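Local coordinates for Mll8374 protein (Mesorhizobium loti, PDB 3B5E) that probably hydrolyses carboxylic esters as a serine carboxylesterase of the alpha/beta-hydrolase fold, at residues 35-40 against 61-66; 71-76 against 118-123. One frame throughout, in Å; residues are numbered along the deposited sequence.

Contact 1: 35-40 against 61-66. With EDO (1,2-ethanediol), chain K; SO4 (sulfate ion), chain C.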
loop_
_atom_site.group_PDB
_atom_site.type_symbol
_atom_site.label_atom_id
_atom_site.label_comp_id
_atom_site.label_asym_id
_atom_site.label_seq_id
_atom_site.Cartn_x
_atom_site.Cartn_y
_atom_site.Cartn_z
ATOM N N LEU A 35 -3.844 -2.884 4.091
ATOM C CA LEU A 35 -2.558 -2.517 4.667
ATOM C C LEU A 35 -1.475 -3.456 4.149
ATOM O O LEU A 35 -1.623 -4.684 4.221
ATOM C CB LEU A 35 -2.614 -2.580 6.192
ATOM C CG LEU A 35 -3.778 -1.934 6.927
ATOM C CD1 LEU A 35 -3.562 -2.174 8.446
ATOM C CD2 LEU A 35 -3.866 -0.479 6.622
ATOM N N LEU A 36 -0.390 -2.870 3.606
ATOM C CA LEU A 36 0.769 -3.619 3.111
ATOM C C LEU A 36 2.044 -3.114 3.765
ATOM O O LEU A 36 2.556 -2.030 3.438
ATOM C CB LEU A 36 0.885 -3.533 1.587
ATOM C CG LEU A 36 -0.236 -4.144 0.730
ATOM C CD1 LEU A 36 -1.447 -3.169 0.606
ATOM C CD2 LEU A 36 0.219 -4.625 -0.661
ATOM N N HIS A 37 2.548 -3.941 4.659
ATOM C CA HIS A 37 3.714 -3.691 5.492
ATOM C C HIS A 37 5.042 -3.495 4.735
ATOM O O HIS A 37 5.188 -3.894 3.594
ATOM C CB HIS A 37 3.829 -4.855 6.511
ATOM C CG HIS A 37 4.089 -6.197 5.885
ATOM N ND1 HIS A 37 5.331 -6.568 5.408
ATOM C CD2 HIS A 37 3.261 -7.241 5.617
ATOM C CE1 HIS A 37 5.252 -7.775 4.872
ATOM N NE2 HIS A 37 4.010 -8.214 4.995
ATOM N N GLY A 38 6.022 -2.915 5.433
ATOM C CA GLY A 38 7.383 -2.839 4.942
ATOM C C GLY A 38 8.076 -4.190 4.964
ATOM O O GLY A 38 7.622 -5.140 5.614
ATOM N N SER A 39 9.189 -4.264 4.261
ATOM C CA SER A 39 9.949 -5.520 4.162
ATOM C C SER A 39 10.580 -5.891 5.498
ATOM O O SER A 39 10.999 -5.006 6.264
ATOM C CB SER A 39 11.012 -5.432 3.087
ATOM O OG SER A 39 12.134 -4.712 3.548
ATOM N N GLY A 40 10.621 -7.192 5.776
ATOM C CA GLY A 40 11.255 -7.701 6.970
ATOM C C GLY A 40 10.394 -7.781 8.199
ATOM O O GLY A 40 10.869 -8.215 9.228
ATOM N N ALA A 61 -5.310 -6.581 6.878
ATOM C CA ALA A 61 -3.883 -6.528 7.160
ATOM C C ALA A 61 -3.250 -7.762 6.504
ATOM O O ALA A 61 -3.250 -8.844 7.082
ATOM C CB ALA A 61 -3.650 -6.505 8.639
ATOM N N ALA A 62 -2.711 -7.560 5.294
ATOM C CA ALA A 62 -2.193 -8.628 4.451
ATOM C C ALA A 62 -0.703 -8.883 4.702
ATOM O O ALA A 62 0.065 -7.969 5.054
ATOM C CB ALA A 62 -2.440 -8.305 3.005
ATOM N N ARG A 63 -0.293 -10.120 4.470
ATOM C CA ARG A 63 1.113 -10.531 4.644
ATOM C C ARG A 63 1.747 -10.885 3.311
ATOM O O ARG A 63 1.162 -11.613 2.521
ATOM C CB ARG A 63 1.197 -11.735 5.579
ATOM C CG ARG A 63 2.634 -12.202 5.922
ATOM C CD ARG A 63 2.677 -13.491 6.676
ATOM N NE ARG A 63 2.288 -13.279 8.072
ATOM C CZ ARG A 63 2.412 -14.178 9.039
ATOM N NH1 ARG A 63 2.875 -15.388 8.794
ATOM N NH2 ARG A 63 2.065 -13.854 10.269
ATOM N N GLY A 64 2.960 -10.380 3.086
ATOM C CA GLY A 64 3.765 -10.759 1.921
ATOM C C GLY A 64 4.080 -12.249 1.866
ATOM O O GLY A 64 4.095 -12.950 2.878
ATOM N N ARG A 65 4.300 -12.756 0.662
ATOM C CA ARG A 65 4.479 -14.198 0.476
ATOM C C ARG A 65 5.928 -14.663 0.473
ATOM O O ARG A 65 6.187 -15.861 0.430
ATOM C CB ARG A 65 3.796 -14.636 -0.797
ATOM C CG ARG A 65 2.345 -14.282 -0.778
ATOM C CD ARG A 65 1.547 -15.085 -1.752
ATOM N NE ARG A 65 2.057 -15.021 -3.118
ATOM C CZ ARG A 65 1.439 -15.554 -4.169
ATOM N NH1 ARG A 65 0.287 -16.196 -4.030
ATOM N NH2 ARG A 65 1.976 -15.450 -5.373
ATOM N N ILE A 66 6.858 -13.728 0.565
ATOM C CA ILE A 66 8.286 -14.024 0.532
ATOM C C ILE A 66 8.889 -13.786 1.914
ATOM O O ILE A 66 8.819 -12.672 2.421
ATOM C CB ILE A 66 8.980 -13.124 -0.514
ATOM C CG1 ILE A 66 8.422 -13.427 -1.904
ATOM C CG2 ILE A 66 10.492 -13.319 -0.508
ATOM C CD1 ILE A 66 8.785 -12.422 -2.907
HETATM C C1 EDO K . 3.140 -17.854 11.346
HETATM O O1 EDO K . 2.778 -16.659 12.047
HETATM C C2 EDO K . 4.649 -18.046 11.438
HETATM O O2 EDO K . 5.298 -17.586 10.244
HETATM S S SO4 C . 13.027 -2.958 0.289
HETATM O O1 SO4 C . 11.991 -3.205 -0.682
HETATM O O2 SO4 C . 13.290 -4.082 1.166
HETATM O O3 SO4 C . 12.622 -1.944 1.179
HETATM O O4 SO4 C . 14.275 -2.667 -0.401
HETATM O O HOH W 1 0.337 -5.529 6.001
#

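Contact 2: 71-76 against 118-123. With EDO (1,2-ethanediol), chain I; SO4 (sulfate ion), chain C.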
loop_
_atom_site.group_PDB
_atom_site.type_symbol
_atom_site.label_atom_id
_atom_site.label_comp_id
_atom_site.label_asym_id
_atom_site.label_seq_id
_atom_site.Cartn_x
_atom_site.Cartn_y
_atom_site.Cartn_z
ATOM N N GLY A 71 10.358 -11.750 9.184
ATOM C CA GLY A 71 9.152 -11.219 8.575
ATOM C C GLY A 71 9.061 -11.611 7.125
ATOM O O GLY A 71 9.422 -12.722 6.762
ATOM N N PHE A 72 8.544 -10.685 6.318
ATOM C CA PHE A 72 8.100 -10.964 4.966
ATOM C C PHE A 72 8.326 -9.739 4.069
ATOM O O PHE A 72 8.566 -8.604 4.542
ATOM C CB PHE A 72 6.611 -11.418 4.979
ATOM C CG PHE A 72 6.374 -12.595 5.892
ATOM C CD1 PHE A 72 6.565 -13.890 5.429
ATOM C CD2 PHE A 72 6.059 -12.409 7.251
ATOM C CE1 PHE A 72 6.437 -14.972 6.290
ATOM C CE2 PHE A 72 5.924 -13.494 8.109
ATOM C CZ PHE A 72 6.112 -14.769 7.621
ATOM N N ARG A 73 8.258 -9.998 2.775
ATOM C CA ARG A 73 8.294 -8.962 1.769
ATOM C C ARG A 73 7.374 -9.339 0.626
ATOM O O ARG A 73 6.922 -10.472 0.537
ATOM C CB ARG A 73 9.731 -8.730 1.277
ATOM C CG ARG A 73 10.473 -9.983 0.723
ATOM C CD ARG A 73 11.903 -9.641 0.281
ATOM N NE ARG A 73 11.859 -8.546 -0.687
ATOM C CZ ARG A 73 12.225 -7.293 -0.476
ATOM N NH1 ARG A 73 12.822 -6.925 0.652
ATOM N NH2 ARG A 73 12.054 -6.402 -1.451
ATOM N N TRP A 74 7.133 -8.363 -0.246
ATOM C CA TRP A 74 6.096 -8.429 -1.277
ATOM C C TRP A 74 6.592 -8.927 -2.633
ATOM O O TRP A 74 5.828 -9.448 -3.420
ATOM C CB TRP A 74 5.440 -7.041 -1.396
ATOM C CG TRP A 74 4.672 -6.733 -0.116
ATOM C CD1 TRP A 74 5.080 -5.963 0.924
ATOM C CD2 TRP A 74 3.385 -7.252 0.248
ATOM N NE1 TRP A 74 4.151 -5.985 1.924
ATOM C CE2 TRP A 74 3.095 -6.767 1.538
ATOM C CE3 TRP A 74 2.468 -8.106 -0.378
ATOM C CZ2 TRP A 74 1.923 -7.065 2.181
ATOM C CZ3 TRP A 74 1.313 -8.397 0.268
ATOM C CH2 TRP A 74 1.052 -7.889 1.540
ATOM N N PHE A 75 7.870 -8.720 -2.909
ATOM C CA PHE A 75 8.494 -9.215 -4.140
ATOM C C PHE A 75 10.004 -9.235 -3.961
ATOM O O PHE A 75 10.536 -8.537 -3.116
ATOM C CB PHE A 75 8.065 -8.407 -5.388
ATOM C CG PHE A 75 8.107 -6.916 -5.214
ATOM C CD1 PHE A 75 9.318 -6.208 -5.288
ATOM C CD2 PHE A 75 6.933 -6.188 -5.012
ATOM C CE1 PHE A 75 9.352 -4.835 -5.165
ATOM C CE2 PHE A 75 6.967 -4.817 -4.840
ATOM C CZ PHE A 75 8.191 -4.126 -4.927
ATOM N N GLU A 76 10.684 -10.024 -4.772
ATOM C CA GLU A 76 12.107 -10.258 -4.579
ATOM C C GLU A 76 12.924 -9.021 -4.904
ATOM O O GLU A 76 12.615 -8.256 -5.828
ATOM C CB GLU A 76 12.572 -11.436 -5.442
ATOM C CG GLU A 76 11.848 -12.734 -5.148
ATOM C CD GLU A 76 12.326 -13.469 -3.880
ATOM O OE1 GLU A 76 13.165 -12.924 -3.117
ATOM O OE2 GLU A 76 11.835 -14.613 -3.650
ATOM N N TYR A 118 3.539 0.761 3.108
ATOM C CA TYR A 118 4.797 1.303 3.596
ATOM C C TYR A 118 5.970 0.672 2.884
ATOM O O TYR A 118 6.154 -0.561 2.923
ATOM C CB TYR A 118 4.909 1.081 5.089
ATOM C CG TYR A 118 6.252 1.463 5.698
ATOM C CD1 TYR A 118 6.875 2.664 5.382
ATOM C CD2 TYR A 118 6.881 0.610 6.619
ATOM C CE1 TYR A 118 8.081 3.010 5.950
ATOM C CE2 TYR A 118 8.079 0.934 7.185
ATOM C CZ TYR A 118 8.706 2.127 6.827
ATOM O OH TYR A 118 9.897 2.467 7.417
ATOM N N SER A 119 6.744 1.540 2.217
ATOM C CA SER A 119 8.019 1.189 1.610
ATOM C C SER A 119 7.803 0.065 0.560
ATOM O O SER A 119 7.093 0.297 -0.416
ATOM C CB SER A 119 9.035 0.886 2.708
ATOM O OG SER A 119 10.351 1.015 2.223
ATOM N N ASN A 120 8.405 -1.109 0.737
ATOM C CA ASN A 120 8.153 -2.250 -0.154
ATOM C C ASN A 120 6.643 -2.466 -0.383
ATOM O O ASN A 120 6.210 -2.675 -1.503
ATOM C CB ASN A 120 8.812 -3.491 0.430
ATOM C CG ASN A 120 8.712 -4.719 -0.475
ATOM O OD1 ASN A 120 8.403 -5.788 0.014
ATOM N ND2 ASN A 120 8.979 -4.568 -1.776
ATOM N N GLY A 121 5.835 -2.346 0.679
ATOM C CA GLY A 121 4.382 -2.464 0.527
ATOM C C GLY A 121 3.744 -1.375 -0.323
ATOM O O GLY A 121 2.792 -1.641 -1.057
ATOM N N ALA A 122 4.248 -0.142 -0.198
ATOM C CA ALA A 122 3.820 0.999 -1.050
ATOM C C ALA A 122 4.155 0.687 -2.501
ATOM O O ALA A 122 3.394 1.064 -3.400
ATOM C CB ALA A 122 4.480 2.324 -0.628
ATOM N N ASN A 123 5.278 0.010 -2.729
ATOM C CA ASN A 123 5.737 -0.243 -4.084
ATOM C C ASN A 123 4.960 -1.391 -4.737
ATOM O O ASN A 123 4.830 -1.449 -5.945
ATOM C CB ASN A 123 7.263 -0.438 -4.103
ATOM C CG ASN A 123 7.994 0.754 -3.469
ATOM O OD1 ASN A 123 7.509 1.894 -3.563
ATOM N ND2 ASN A 123 9.115 0.496 -2.800
HETATM C C1 EDO I . 12.040 0.740 -0.957
HETATM O O1 EDO I . 11.322 -0.161 -0.132
HETATM C C2 EDO I . 11.688 2.175 -0.590
HETATM O O2 EDO I . 10.457 2.656 -1.173
HETATM S S SO4 C . 13.027 -2.958 0.289
HETATM O O1 SO4 C . 11.991 -3.205 -0.682
HETATM O O2 SO4 C . 13.290 -4.082 1.166
HETATM O O3 SO4 C . 12.622 -1.944 1.179
HETATM O O4 SO4 C . 14.275 -2.667 -0.401
#

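Contact 1: 35-40 against 61-66
H37 reaches from 35-40 across to 61-66 and takes the backbone N-H of G64 on its NE2. That bond, 3.1 Å from G64 N to H37 NE2, is almost straight at 175°, although the donor is tilted 20° from the ring plane. On the other nitrogen, H37 ND1 donates to G38 O over 2.7 Å; G38 O lies in the plane of the imidazole, while ND1 sits above the plane of the G38 carbonyl. Both imidazole nitrogens are thus used, which fits a neutral ring held at two points. CG sits between the backbone N and the carbonyl carbon (chi1 64°), starting the ring on its way to A62 and G64; H37 CD2, at the ring edge, comes within 3.3 Å of A62 O. Residues 35-36 and 61-62 end the parallel neighbouring strands 32-36 and 58-62, joined through helix 47-53 as a beta-alpha-beta unit, and the loops that follow carry the rest of the contact. Here A62 N donates to L35 O at 3.3 Å, and L35 CD1 packs against the methyl of A61. Beyond this bond the strands part, and a water takes up the backbone groups: it donates to A62 O at 2.6 Å, with weaker bonds to L35 O and from H37 N. An alanine in place of H37 would probably leave G64 N without its acceptor and let the turn after strand 58-62 shift. The CB of R63 is directed away from 35-40; its NE forms a salt bridge with E43, while NH1 and NH2 bond weakly to an ethanediol.

Contact 2: 71-76 against 118-123
The turn from strand 113-118 into helix 120-131 has the form of a nucleophile elbow, with G117, S119 and G121 in the GxSxG pattern, and it is the residue after the probable nucleophile, N120, that meets 71-76. S119 OG is hydrogen-bonded to H199 NE2, consistent with a Ser-His-Asp triad completed by D169. From the first turn of the helix, N120 extends with CG anti to its backbone N (chi1 -175°), and its amide lies among R73, W74 and F75. N120 OD1 accepts the backbone N-H of W74, 2.9 Å from W74 N, a bond of 168° with the donor only slightly off the amide plane. N120 OD1 also comes to the edge of the indole, 3.4 Å from W74 CD1. The amide nitrogen goes the other way: N120 ND2 lies over one face of the F75 ring, 3.3 Å from CZ, toward the rim, with the amide and ring planes steeply inclined. W74 CD1 also packs on G121 CA at 3.6 Å, and W74 NE1 donates to H37 O. At the edge of the F75 ring, CZ meets N123 CB. The amide of N120 lies over one face of the R73 guanidinium, OD1 toward its rim, the planes 32° apart. R73 NE and NH2 both grip F75 O, in the guanidinium plane, with NE 2.8 Å from that oxygen. R73 NH1 and NH2 also donate to a sulfate, probably from the crystallisation liquor, NH1 lying 2.9 Å from its O2; NH1 bonds Q68 OE1 as well. With OD1 held by W74 N and ND2 against the F75 face, the two ends of the N120 amide are told apart, and the guanidinium beside it would probably make this edge of the elbow attractive to anions such as the sulfate.

Overall arrangement
From the N terminus the chain runs up strand 32-36, returns through helix 47-53 and runs up strand 58-62 in the same direction, where contact 1 closes the first loop. I66, the last residue of contact 1, begins the hairpin of 66-68 and 71-73, and contact 2 opens on its second strand; it closes a longer loop, through helix 85-106 and strand 113-118, at the start of helix 120-131. The two loops follow in series, neither nesting nor crossing. The centres of the two contacts are about 6 Å apart, and I66 pairs with R73 and G40 with F72 through probable backbone hydrogen bonds. S39 and R73 share one sulfate, so the loop after strand 32-36 and the hairpin meet there, beside the elbow.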